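Local structure of DegV family protein (Eubacterium eligens, 3FDJ) at residues K109-D114 against E141-I146; V80-A85 against G89-A94; I125-Q130 against G223-I228; Q121-L126 against C254-G259. The protein is of unknown function but probably binds a fatty acid, as several characterised DegV-family proteins do. One frame throughout, in Å; residues are numbered along the deposited sequence. Where two conformers were deposited one is given.

Contact 1: residues K109-D114 against E141-I146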
loop_
_atom_site.group_PDB
_atom_site.type_symbol
_atom_site.label_atom_id
_atom_site.label_comp_id
_atom_site.label_asym_id
_atom_site.label_seq_id
_atom_site.Cartn_x
_atom_site.Cartn_y
_atom_site.Cartn_z
ATOM N N LYS A 109 -21.435 11.688 5.622
ATOM C CA LYS A 109 -20.121 12.102 6.095
ATOM C C LYS A 109 -19.089 11.222 5.430
ATOM O O LYS A 109 -19.199 9.984 5.485
ATOM C CB LYS A 109 -20.022 11.884 7.597
ATOM C CG LYS A 109 -21.022 12.687 8.373
ATOM C CD LYS A 109 -20.763 12.617 9.879
ATOM C CE LYS A 109 -21.706 11.709 10.614
ATOM N NZ LYS A 109 -22.261 12.477 11.792
ATOM N N VAL A 110 -18.094 11.844 4.805
ATOM C CA VAL A 110 -17.065 11.129 4.098
ATOM C C VAL A 110 -15.723 11.698 4.458
ATOM O O VAL A 110 -15.503 12.904 4.319
ATOM C CB VAL A 110 -17.258 11.235 2.564
ATOM C CG1 VAL A 110 -16.190 10.413 1.826
ATOM C CG2 VAL A 110 -18.687 10.767 2.158
ATOM N N ARG A 111 -14.819 10.850 4.920
ATOM C CA ARG A 111 -13.467 11.291 5.260
ATOM C C ARG A 111 -12.539 10.586 4.311
ATOM O O ARG A 111 -12.545 9.347 4.249
ATOM C CB ARG A 111 -13.109 10.942 6.702
ATOM C CG ARG A 111 -11.596 10.984 6.991
ATOM C CD ARG A 111 -11.004 12.400 6.885
ATOM N NE ARG A 111 -9.537 12.355 6.766
ATOM C CZ ARG A 111 -8.679 12.129 7.770
ATOM N NH1 ARG A 111 -7.385 12.125 7.520
ATOM N NH2 ARG A 111 -9.087 11.936 9.022
ATOM N N VAL A 112 -11.769 11.366 3.559
ATOM C CA VAL A 112 -10.726 10.801 2.702
ATOM C C VAL A 112 -9.408 10.913 3.470
ATOM O O VAL A 112 -9.040 12.011 3.909
ATOM C CB VAL A 112 -10.631 11.490 1.351
ATOM C CG1 VAL A 112 -9.558 10.808 0.498
ATOM C CG2 VAL A 112 -11.992 11.505 0.598
ATOM N N ILE A 113 -8.751 9.762 3.635
ATOM C CA ILE A 113 -7.480 9.633 4.367
ATOM C C ILE A 113 -6.347 9.429 3.374
ATOM O O ILE A 113 -6.271 8.404 2.694
ATOM C CB ILE A 113 -7.488 8.456 5.365
ATOM C CG1 ILE A 113 -8.638 8.585 6.355
ATOM C CG2 ILE A 113 -6.119 8.369 6.098
ATOM C CD1 ILE A 113 -8.853 7.319 7.174
ATOM N N ASP A 114 -5.479 10.432 3.279
ATOM C CA ASP A 114 -4.213 10.289 2.569
ATOM C C ASP A 114 -3.348 9.438 3.485
ATOM O O ASP A 114 -2.958 9.884 4.555
ATOM C CB ASP A 114 -3.570 11.655 2.357
ATOM C CG ASP A 114 -2.145 11.576 1.787
ATOM O OD1 ASP A 114 -1.707 10.487 1.387
ATOM O OD2 ASP A 114 -1.478 12.632 1.776
ATOM N N GLU A 141 -15.318 10.460 16.315
ATOM C CA GLU A 141 -14.229 9.951 17.154
ATOM C C GLU A 141 -13.163 9.265 16.315
ATOM O O GLU A 141 -11.962 9.461 16.533
ATOM C CB GLU A 141 -14.763 8.992 18.222
ATOM C CG GLU A 141 -15.686 9.670 19.222
ATOM C CD GLU A 141 -16.401 8.733 20.199
ATOM O OE1 GLU A 141 -16.650 7.539 19.872
ATOM O OE2 GLU A 141 -16.768 9.225 21.298
ATOM N N ILE A 142 -13.616 8.454 15.361
ATOM C CA ILE A 142 -12.723 7.681 14.516
ATOM C C ILE A 142 -11.952 8.624 13.594
ATOM O O ILE A 142 -10.729 8.503 13.426
ATOM C CB ILE A 142 -13.501 6.644 13.673
ATOM C CG1 ILE A 142 -14.197 5.638 14.579
ATOM C CG2 ILE A 142 -12.554 5.952 12.684
ATOM C CD1 ILE A 142 -15.261 4.765 13.854
ATOM N N ASP A 143 -12.664 9.604 13.044
ATOM C CA ASP A 143 -12.081 10.552 12.102
ATOM C C ASP A 143 -10.912 11.309 12.763
ATOM O O ASP A 143 -9.911 11.527 12.135
ATOM C CB ASP A 143 -13.162 11.512 11.618
ATOM C CG ASP A 143 -12.671 12.504 10.561
ATOM O OD1 ASP A 143 -11.664 12.234 9.888
ATOM O OD2 ASP A 143 -13.332 13.549 10.393
ATOM N N GLY A 144 -11.062 11.693 14.019
ATOM C CA GLY A 144 -9.966 12.347 14.772
ATOM C C GLY A 144 -8.822 11.403 15.101
ATOM O O GLY A 144 -7.651 11.724 14.919
ATOM N N ALA A 145 -9.179 10.220 15.561
ATOM C CA ALA A 145 -8.215 9.318 16.180
ATOM C C ALA A 145 -7.321 8.604 15.190
ATOM O O ALA A 145 -6.179 8.256 15.534
ATOM C CB ALA A 145 -8.928 8.320 17.084
ATOM N N ILE A 146 -7.812 8.370 13.973
ATOM C CA ILE A 146 -7.066 7.585 13.002
ATOM C C ILE A 146 -5.753 8.293 12.626
ATOM O O ILE A 146 -4.717 7.640 12.460
ATOM C CB ILE A 146 -7.917 7.226 11.750
ATOM C CG1 ILE A 146 -7.188 6.175 10.908
ATOM C CG2 ILE A 146 -8.304 8.461 10.910
ATOM C CD1 ILE A 146 -7.030 4.779 11.634
#

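Contact 2: residues V80-A85 against G89-A94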
loop_
_atom_site.group_PDB
_atom_site.type_symbol
_atom_site.label_atom_id
_atom_site.label_comp_id
_atom_site.label_asym_id
_atom_site.label_seq_id
_atom_site.Cartn_x
_atom_site.Cartn_y
_atom_site.Cartn_z
ATOM N N VAL A 80 -12.459 6.656 3.372
ATOM C CA VAL A 80 -11.756 6.310 2.141
ATOM C C VAL A 80 -10.273 6.390 2.398
ATOM O O VAL A 80 -9.788 7.447 2.824
ATOM C CB VAL A 80 -12.117 7.279 1.001
ATOM C CG1 VAL A 80 -11.514 6.777 -0.320
ATOM C CG2 VAL A 80 -13.650 7.445 0.863
ATOM N N VAL A 81 -9.530 5.307 2.149
ATOM C CA VAL A 81 -8.069 5.333 2.330
ATOM C C VAL A 81 -7.400 5.340 0.963
ATOM O O VAL A 81 -7.747 4.538 0.095
ATOM C CB VAL A 81 -7.592 4.145 3.179
ATOM C CG1 VAL A 81 -6.053 4.198 3.401
ATOM C CG2 VAL A 81 -8.337 4.128 4.535
ATOM N N THR A 82 -6.487 6.278 0.747
ATOM C CA THR A 82 -5.812 6.378 -0.536
ATOM C C THR A 82 -4.301 6.228 -0.402
ATOM O O THR A 82 -3.724 6.465 0.642
ATOM C CB THR A 82 -6.086 7.713 -1.299
ATOM O OG1 THR A 82 -5.362 8.794 -0.703
ATOM C CG2 THR A 82 -7.613 8.069 -1.349
ATOM N N ILE A 83 -3.683 5.804 -1.492
ATOM C CA ILE A 83 -2.236 5.836 -1.656
ATOM C C ILE A 83 -1.768 7.298 -1.542
ATOM O O ILE A 83 -2.522 8.243 -1.824
ATOM C CB ILE A 83 -1.860 5.179 -3.008
ATOM C CG1 ILE A 83 -0.335 5.202 -3.290
ATOM C CG2 ILE A 83 -2.621 5.838 -4.117
ATOM C CD1 ILE A 83 0.063 4.201 -4.375
ATOM N N THR A 84 -0.536 7.471 -1.081
ATOM C CA THR A 84 0.058 8.772 -0.853
ATOM C C THR A 84 -0.225 9.830 -1.927
ATOM O O THR A 84 -0.012 9.638 -3.143
ATOM C CB THR A 84 1.584 8.649 -0.642
ATOM O OG1 THR A 84 2.135 9.962 -0.507
ATOM C CG2 THR A 84 2.260 7.896 -1.795
ATOM N N ALA A 85 -0.700 10.974 -1.451
ATOM C CA ALA A 85 -0.889 12.131 -2.308
ATOM C C ALA A 85 0.459 12.652 -2.802
ATOM O O ALA A 85 0.526 13.423 -3.754
ATOM C CB ALA A 85 -1.629 13.222 -1.545
ATOM N N GLY A 89 -2.071 11.004 -8.082
ATOM C CA GLY A 89 -3.329 11.752 -8.131
ATOM C C GLY A 89 -4.552 11.060 -7.524
ATOM O O GLY A 89 -5.671 11.583 -7.584
ATOM N N THR A 90 -4.361 9.910 -6.895
ATOM C CA THR A 90 -5.474 9.153 -6.331
ATOM C C THR A 90 -6.248 9.894 -5.259
ATOM O O THR A 90 -7.487 9.964 -5.320
ATOM C CB THR A 90 -5.026 7.782 -5.829
ATOM O OG1 THR A 90 -4.472 7.045 -6.924
ATOM C CG2 THR A 90 -6.215 6.998 -5.282
ATOM N N TYR A 91 -5.523 10.498 -4.320
ATOM C CA TYR A 91 -6.153 11.316 -3.274
ATOM C C TYR A 91 -7.041 12.421 -3.879
ATOM O O TYR A 91 -8.190 12.602 -3.480
ATOM C CB TYR A 91 -5.086 11.894 -2.345
ATOM C CG TYR A 91 -5.645 12.855 -1.304
ATOM C CD1 TYR A 91 -6.232 12.374 -0.136
ATOM C CD2 TYR A 91 -5.608 14.216 -1.489
ATOM C CE1 TYR A 91 -6.744 13.247 0.820
ATOM C CE2 TYR A 91 -6.112 15.090 -0.542
ATOM C CZ TYR A 91 -6.670 14.599 0.614
ATOM O OH TYR A 91 -7.166 15.469 1.558
ATOM N N ASN A 92 -6.521 13.165 -4.849
ATOM C CA ASN A 92 -7.308 14.195 -5.492
ATOM C C ASN A 92 -8.571 13.627 -6.159
ATOM O O ASN A 92 -9.638 14.266 -6.095
ATOM C CB ASN A 92 -6.502 14.975 -6.527
ATOM C CG ASN A 92 -5.462 15.872 -5.924
ATOM O OD1 ASN A 92 -5.469 16.157 -4.702
ATOM N ND2 ASN A 92 -4.547 16.367 -6.787
ATOM N N SER A 93 -8.451 12.460 -6.817
ATOM C CA SER A 93 -9.608 11.858 -7.492
ATOM C C SER A 93 -10.682 11.492 -6.460
ATOM O O SER A 93 -11.892 11.657 -6.711
ATOM C CB SER A 93 -9.211 10.637 -8.371
ATOM O OG SER A 93 -8.797 9.501 -7.624
ATOM N N ALA A 94 -10.234 10.996 -5.309
ATOM C CA ALA A 94 -11.155 10.632 -4.223
ATOM C C ALA A 94 -11.833 11.885 -3.627
ATOM O O ALA A 94 -13.020 11.860 -3.301
ATOM C CB ALA A 94 -10.427 9.839 -3.130
HETATM O O HOH W 1 -2.886 9.732 -4.024
#

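Contact 3: residues I125-Q130 against G223-I228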
loop_
_atom_site.group_PDB
_atom_site.type_symbol
_atom_site.label_atom_id
_atom_site.label_comp_id
_atom_site.label_asym_id
_atom_site.label_seq_id
_atom_site.Cartn_x
_atom_site.Cartn_y
_atom_site.Cartn_z
ATOM N N ILE A 125 -4.074 0.803 8.384
ATOM C CA ILE A 125 -5.060 1.864 8.609
ATOM C C ILE A 125 -6.496 1.300 8.536
ATOM O O ILE A 125 -7.306 1.519 9.433
ATOM C CB ILE A 125 -4.850 3.032 7.627
ATOM C CG1 ILE A 125 -3.514 3.708 7.934
ATOM C CG2 ILE A 125 -6.005 4.043 7.714
ATOM C CD1 ILE A 125 -3.006 4.666 6.842
ATOM N N LEU A 126 -6.782 0.556 7.481
ATOM C CA LEU A 126 -8.112 -0.039 7.285
ATOM C C LEU A 126 -8.490 -0.936 8.452
ATOM O O LEU A 126 -9.626 -0.878 8.939
ATOM C CB LEU A 126 -8.156 -0.821 5.981
ATOM C CG LEU A 126 -8.204 0.041 4.738
ATOM C CD1 LEU A 126 -7.781 -0.774 3.525
ATOM C CD2 LEU A 126 -9.614 0.616 4.543
ATOM N N GLU A 127 -7.531 -1.739 8.920
ATOM C CA GLU A 127 -7.793 -2.613 10.046
ATOM C C GLU A 127 -8.057 -1.854 11.351
ATOM O O GLU A 127 -8.810 -2.322 12.207
ATOM C CB GLU A 127 -6.681 -3.626 10.240
ATOM C CG GLU A 127 -6.583 -4.667 9.118
ATOM C CD GLU A 127 -5.495 -5.678 9.386
ATOM O OE1 GLU A 127 -5.236 -5.949 10.585
ATOM O OE2 GLU A 127 -4.913 -6.213 8.421
ATOM N N GLN A 128 -7.406 -0.713 11.525
ATOM C CA GLN A 128 -7.634 0.084 12.713
ATOM C C GLN A 128 -8.997 0.770 12.668
ATOM O O GLN A 128 -9.662 0.880 13.704
ATOM C CB GLN A 128 -6.519 1.101 12.938
ATOM C CG GLN A 128 -6.623 1.825 14.264
ATOM C CD GLN A 128 -6.460 0.938 15.486
ATOM O OE1 GLN A 128 -5.963 -0.192 15.419
ATOM N NE2 GLN A 128 -6.894 1.459 16.623
ATOM N N LEU A 129 -9.411 1.207 11.479
ATOM C CA LEU A 129 -10.735 1.772 11.275
ATOM C C LEU A 129 -11.765 0.695 11.644
ATOM O O LEU A 129 -12.719 0.960 12.408
ATOM C CB LEU A 129 -10.933 2.234 9.844
ATOM C CG LEU A 129 -10.160 3.500 9.438
ATOM C CD1 LEU A 129 -10.216 3.675 7.911
ATOM C CD2 LEU A 129 -10.693 4.713 10.232
ATOM N N GLN A 130 -11.534 -0.527 11.157
ATOM C CA GLN A 130 -12.423 -1.630 11.470
ATOM C C GLN A 130 -12.511 -1.884 12.969
ATOM O O GLN A 130 -13.610 -1.996 13.520
ATOM C CB GLN A 130 -11.958 -2.906 10.768
ATOM C CG GLN A 130 -12.694 -4.150 11.262
ATOM C CD GLN A 130 -12.312 -5.382 10.479
ATOM O OE1 GLN A 130 -11.373 -5.352 9.679
ATOM N NE2 GLN A 130 -13.054 -6.458 10.682
ATOM N N GLY A 223 6.897 -5.235 18.719
ATOM C CA GLY A 223 6.126 -6.468 18.600
ATOM C C GLY A 223 4.651 -6.329 18.258
ATOM O O GLY A 223 3.913 -7.288 18.386
ATOM N N GLY A 224 4.219 -5.145 17.836
ATOM C CA GLY A 224 2.828 -4.919 17.438
ATOM C C GLY A 224 2.493 -5.439 16.045
ATOM O O GLY A 224 3.256 -6.170 15.422
ATOM N N LYS A 225 1.342 -5.024 15.543
ATOM C CA LYS A 225 0.835 -5.529 14.295
ATOM C C LYS A 225 1.848 -5.332 13.155
ATOM O O LYS A 225 2.482 -4.290 13.049
ATOM C CB LYS A 225 -0.489 -4.821 13.996
ATOM C CG LYS A 225 -1.154 -5.291 12.740
ATOM C CD LYS A 225 -2.438 -4.532 12.470
ATOM C CE LYS A 225 -3.483 -4.824 13.487
ATOM N NZ LYS A 225 -4.833 -4.448 12.986
ATOM N N LEU A 226 1.992 -6.367 12.331
ATOM C CA LEU A 226 2.956 -6.433 11.237
ATOM C C LEU A 226 2.260 -7.003 10.013
ATOM O O LEU A 226 1.603 -8.053 10.089
ATOM C CB LEU A 226 4.106 -7.387 11.610
ATOM C CG LEU A 226 5.099 -7.787 10.504
ATOM C CD1 LEU A 226 5.882 -6.576 10.092
ATOM C CD2 LEU A 226 6.011 -8.934 11.008
ATOM N N ARG A 227 2.396 -6.322 8.878
ATOM C CA ARG A 227 1.761 -6.756 7.631
ATOM C C ARG A 227 2.825 -6.720 6.547
ATOM O O ARG A 227 3.528 -5.727 6.398
ATOM C CB ARG A 227 0.568 -5.833 7.269
ATOM C CG ARG A 227 -0.591 -5.896 8.271
ATOM C CD ARG A 227 -1.251 -7.254 8.283
ATOM N NE ARG A 227 -2.352 -7.354 9.246
ATOM C CZ ARG A 227 -2.280 -7.842 10.480
ATOM N NH1 ARG A 227 -1.161 -8.362 10.969
ATOM N NH2 ARG A 227 -3.385 -7.869 11.210
ATOM N N ILE A 228 2.979 -7.824 5.828
ATOM C CA ILE A 228 4.004 -7.933 4.790
ATOM C C ILE A 228 3.353 -8.424 3.493
ATOM O O ILE A 228 2.723 -9.504 3.483
ATOM C CB ILE A 228 5.106 -8.950 5.179
ATOM C CG1 ILE A 228 5.668 -8.687 6.581
ATOM C CG2 ILE A 228 6.208 -8.994 4.093
ATOM C CD1 ILE A 228 6.659 -9.780 7.125
#

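Contact 4: residues Q121-L126 against C254-G259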
loop_
_atom_site.group_PDB
_atom_site.type_symbol
_atom_site.label_atom_id
_atom_site.label_comp_id
_atom_site.label_asym_id
_atom_site.label_seq_id
_atom_site.Cartn_x
_atom_site.Cartn_y
_atom_site.Cartn_z
ATOM N N GLN A 121 0.703 -0.485 4.750
ATOM C CA GLN A 121 0.361 0.616 5.655
ATOM C C GLN A 121 -1.111 1.028 5.490
ATOM O O GLN A 121 -1.799 1.300 6.488
ATOM C CB GLN A 121 1.339 1.791 5.478
ATOM C CG GLN A 121 1.250 2.889 6.579
ATOM C CD GLN A 121 2.558 3.669 6.797
ATOM O OE1 GLN A 121 3.454 3.670 5.956
ATOM N NE2 GLN A 121 2.633 4.404 7.914
HETATM N N MSE A 122 -1.592 1.042 4.250
HETATM C CA MSE A 122 -3.031 1.250 3.967
HETATM C C MSE A 122 -3.835 0.134 4.624
HETATM O O MSE A 122 -4.858 0.404 5.260
HETATM C CB MSE A 122 -3.319 1.293 2.453
HETATM C CG MSE A 122 -2.661 2.458 1.746
HETATM SE SE MSE A 122 -2.948 2.373 -0.147
HETATM C CE MSE A 122 -4.928 2.631 -0.156
ATOM N N ARG A 123 -3.357 -1.110 4.522
ATOM C CA ARG A 123 -4.032 -2.218 5.209
ATOM C C ARG A 123 -4.131 -2.018 6.716
ATOM O O ARG A 123 -5.201 -2.224 7.294
ATOM C CB ARG A 123 -3.395 -3.578 4.885
ATOM C CG ARG A 123 -4.144 -4.695 5.506
ATOM C CD ARG A 123 -3.641 -6.036 5.066
ATOM N NE ARG A 123 -4.428 -7.053 5.738
ATOM C CZ ARG A 123 -4.584 -8.302 5.308
ATOM N NH1 ARG A 123 -3.994 -8.742 4.184
ATOM N NH2 ARG A 123 -5.370 -9.112 6.004
ATOM N N ILE A 124 -3.026 -1.616 7.351
ATOM C CA ILE A 124 -3.024 -1.361 8.792
ATOM C C ILE A 124 -4.022 -0.253 9.172
ATOM O O ILE A 124 -4.723 -0.351 10.176
ATOM C CB ILE A 124 -1.590 -1.087 9.306
ATOM C CG1 ILE A 124 -0.824 -2.408 9.367
ATOM C CG2 ILE A 124 -1.593 -0.435 10.692
ATOM C CD1 ILE A 124 0.611 -2.323 9.941
ATOM N N ILE A 125 -4.074 0.803 8.384
ATOM C CA ILE A 125 -5.060 1.864 8.609
ATOM C C ILE A 125 -6.496 1.300 8.536
ATOM O O ILE A 125 -7.306 1.519 9.433
ATOM C CB ILE A 125 -4.850 3.032 7.627
ATOM C CG1 ILE A 125 -3.514 3.708 7.934
ATOM C CG2 ILE A 125 -6.005 4.043 7.714
ATOM C CD1 ILE A 125 -3.006 4.666 6.842
ATOM N N LEU A 126 -6.782 0.556 7.481
ATOM C CA LEU A 126 -8.112 -0.039 7.285
ATOM C C LEU A 126 -8.490 -0.936 8.452
ATOM O O LEU A 126 -9.626 -0.878 8.939
ATOM C CB LEU A 126 -8.156 -0.821 5.981
ATOM C CG LEU A 126 -8.204 0.041 4.738
ATOM C CD1 LEU A 126 -7.781 -0.774 3.525
ATOM C CD2 LEU A 126 -9.614 0.616 4.543
ATOM N N CYS A 254 0.635 -10.960 9.310
ATOM C CA CYS A 254 0.022 -11.512 8.118
ATOM C C CYS A 254 0.977 -11.279 6.930
ATOM O O CYS A 254 1.434 -10.152 6.715
ATOM C CB CYS A 254 -1.336 -10.871 7.855
ATOM S SG CYS A 254 -2.224 -11.649 6.494
ATOM N N VAL A 255 1.250 -12.350 6.187
ATOM C CA VAL A 255 2.022 -12.308 4.941
ATOM C C VAL A 255 1.057 -12.618 3.806
ATOM O O VAL A 255 0.323 -13.621 3.859
ATOM C CB VAL A 255 3.119 -13.382 4.939
ATOM C CG1 VAL A 255 3.736 -13.567 3.517
ATOM C CG2 VAL A 255 4.188 -13.058 5.983
ATOM N N TYR A 256 1.060 -11.794 2.765
ATOM C CA TYR A 256 0.098 -11.972 1.688
ATOM C C TYR A 256 0.599 -11.382 0.379
ATOM O O TYR A 256 1.599 -10.678 0.339
ATOM C CB TYR A 256 -1.243 -11.333 2.074
ATOM C CG TYR A 256 -1.125 -9.873 2.419
ATOM C CD1 TYR A 256 -0.666 -9.478 3.677
ATOM C CD2 TYR A 256 -1.473 -8.884 1.505
ATOM C CE1 TYR A 256 -0.521 -8.146 3.996
ATOM C CE2 TYR A 256 -1.354 -7.545 1.830
ATOM C CZ TYR A 256 -0.863 -7.194 3.076
ATOM O OH TYR A 256 -0.737 -5.897 3.423
ATOM N N LYS A 257 -0.091 -11.712 -0.703
ATOM C CA LYS A 257 0.330 -11.277 -2.030
ATOM C C LYS A 257 -0.048 -9.815 -2.309
ATOM O O LYS A 257 -1.157 -9.361 -2.012
ATOM C CB LYS A 257 -0.299 -12.147 -3.112
ATOM C CG LYS A 257 0.067 -13.614 -3.043
ATOM C CD LYS A 257 -0.570 -14.369 -4.205
ATOM C CE LYS A 257 -0.198 -15.827 -4.160
ATOM N NZ LYS A 257 -0.753 -16.438 -2.924
ATOM N N ALA A 258 0.864 -9.121 -2.962
ATOM C CA ALA A 258 0.590 -7.791 -3.505
ATOM C C ALA A 258 -0.466 -7.855 -4.603
ATOM O O ALA A 258 -0.630 -8.882 -5.276
ATOM C CB ALA A 258 1.880 -7.165 -4.025
ATOM N N GLY A 259 -1.219 -6.759 -4.755
ATOM C CA GLY A 259 -2.155 -6.602 -5.852
ATOM C C GLY A 259 -1.427 -6.077 -7.068
ATOM O O GLY A 259 -0.202 -6.005 -7.065
#

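Contact 1: residues K109-D114 against E141-I146
Arg111 and Asp143, 7.0 Å apart from CA to CA, face each other where strand 109-114 and the helical residues 141-146 run almost parallel, their axes 11° apart in direction and 10.2 Å apart at closest approach. A salt bridge spans this distance: Arg111 NH2 donates to Asp143 OD1 over 2.7 Å in a nearly straight bond. The oxygen lies in the guanidinium plane, yet the carboxylate itself is turned 54° from that plane, and the pair meets through one nitrogen and one oxygen. With its CG opposite the backbone N (chi1 -177°), Asp143 swings the carboxylate toward the strand although its CB does not point there.

The arginine is held from its own side too. A bend at chi2 turns the chain forward along the strand, over Val112 and Ile113, where Arg111 NE donates to Val112 O over 2.9 Å and Ile113 CG1 sits 3.7 Å above the centre of the guanidinium; both would restrict its rotation. Asp147, one turn further along the helix, gives NH2 a second carboxylate. Deeper in, Ile113 CD1 meets Ile146 CG2 at 3.9 Å, an apolar contact behind the charged pair. Ile142 and Ile146 also pack on helix 120-134, while Val110 and Val112 turn to helix 90-102. Helices thus cover both faces of the strand, the layered alpha/beta arrangement of this sheet.

Contact 2: residues V80-A85 against G89-A94
Thr82 and Ala94 pack together inside a beta-alpha-beta unit made of strand 77-82, helix 90-102 and strand 109-114, with the chain reversing so that strand and helix axes run at 156° to each other, 8.7 Å apart at closest approach. Apolar contacts line the buried side. Thr82 CG2 touches Ala94 CB at 3.8 Å, and Val80 CG1 reaches the same methyl at a looser 4.3 Å. Toward the turn, Ala85 CB lies 3.8 Å from Tyr91 CB, beside the root of the ring. Less certain, because Ile83 was deposited in two conformers, is the approach of Ile83 CG2 to Thr90 CB at 3.5 Å, the side chains crossing at about a right angle. Trp68 of helix 65-72 packs on Val80, Thr90 and Ala94.

Side-chain hydrogen bonds stay local. The hydroxyl of Thr82, placed between the backbone N and the carbonyl carbon (chi1 75°), stands in the plane of the Tyr91 ring at its edge, with OG1 3.5 Å from Tyr91 CB, and donates to Ile83 O from well above the carbonyl plane. Thr90 OG1 is hydrogen-bonded to Ser88 OG. A hexaethylene glycol, probably from the crystallisation liquor, lies near Ile83, consistent with a pocket at this end of the unit.

Gly89 is the N-cap of the helix, and a water links the first helical turn to Ile83, hydrogen-bonded to Tyr91 N at 2.8 Å and to Ile83 O at 2.7 Å.

Contact 3: residues I125-Q130 against G223-I228
Glu127 and Arg227 anchor a salt-bridge network between the two alpha/beta lobes of the DegV fold, one holding helix 120-134 and the other the sheet with strand 226-230. The backbones stay well apart, the nearest CA atoms, those of Glu127 and Lys225, being 10.0 Å from each other, and the contact is made by long side chains alone.

Its tight part is the arginine. Arg227 and Glu127 come from opposite directions and the guanidinium takes the carboxylate side-on, one nitrogen to each oxygen. Arg227 NE donates to Glu127 OE2 over 2.9 Å in an almost linear bond (174°) lying in the guanidinium plane. The second bond, Arg227 NH2 to Glu127 OE1, is short at 2.7 Å but more bent, at 142°, and uses the syn lone pair. A bend at chi2 turns the buried arginine so that NH1 also donates to Leu226 O, at 2.9 Å, while Asp252 pairs with NH2. Lys225 CG rests 3.4 Å above the guanidinium plane, toward its rim. A leucine in place of Arg227 would probably leave both oxygens of Glu127 without these donors and Asp252 without this partner.

The looser, partly exposed side belongs to the lysine, which brings a single ammonium. Glu127 OE2 has a further salt-bridge partner in Arg123 NE, whereas OE1 accepts a second bond from Lys225 NZ, 2.9 Å away on the anti side and 29° out of the carboxylate plane.

Contact 4: residues Q121-L126 against C254-G259
A cation-pi contact between Arg123 and Tyr256 joins helix 120-134, which packs on the sheet containing strand 77-82, to strand 253-257 at the edge of the second lobe's sheet, across the interface of the two alpha/beta lobes of the DegV fold. The arginine CZ lies 4.4 Å from the centroid of the Tyr256 ring and 15° off its normal. The guanidinium does not lie flat on the ring: the two planes are 57° apart, and the group dips one corner, Arg123 NH1, to 3.3 Å above the ring centre. Arg123 reaches this far with CG opposite its backbone N (chi1 -176°) and a chain extended to NE, sliding past the tyrosine in the opposite direction, so that its CD comes within 3.3 Å of Tyr256 OH. The NE stays behind to form a salt bridge with Glu127, which would restrict the turning of the guanidinium. Were Tyr256 replaced by an alanine, NH1 would probably lose its aromatic face and a gap would open beside the arginine's aliphatic chain.

Cys254, two residues earlier on the strand, adds a looser contact: its SG sits obliquely to the guanidinium, 4.1 Å from Arg123 NH2.

In the fold
Contacts 1 and 2 belong to one sheet, whose neighbouring strands 77-82 and 109-114 are joined by backbone hydrogen bonds, and each packs a helix on a different face of it. Contacts 3 and 4 both start from helix 120-134 and reach adjacent strands of the second sheet. Chemistry follows place: contact 2, with the most buried surface, is largely apolar with a water at its turn; contact 1 backs a partly exposed ion pair with isoleucines; contact 3 is a network of salt bridges round a buried arginine, contact 4 a cation-pi contact at the surface. None of the residues that touch in contact 4 is fully buried, although it lies nearest the chain's centre, and Arg123 and Glu127 tie it to contact 3.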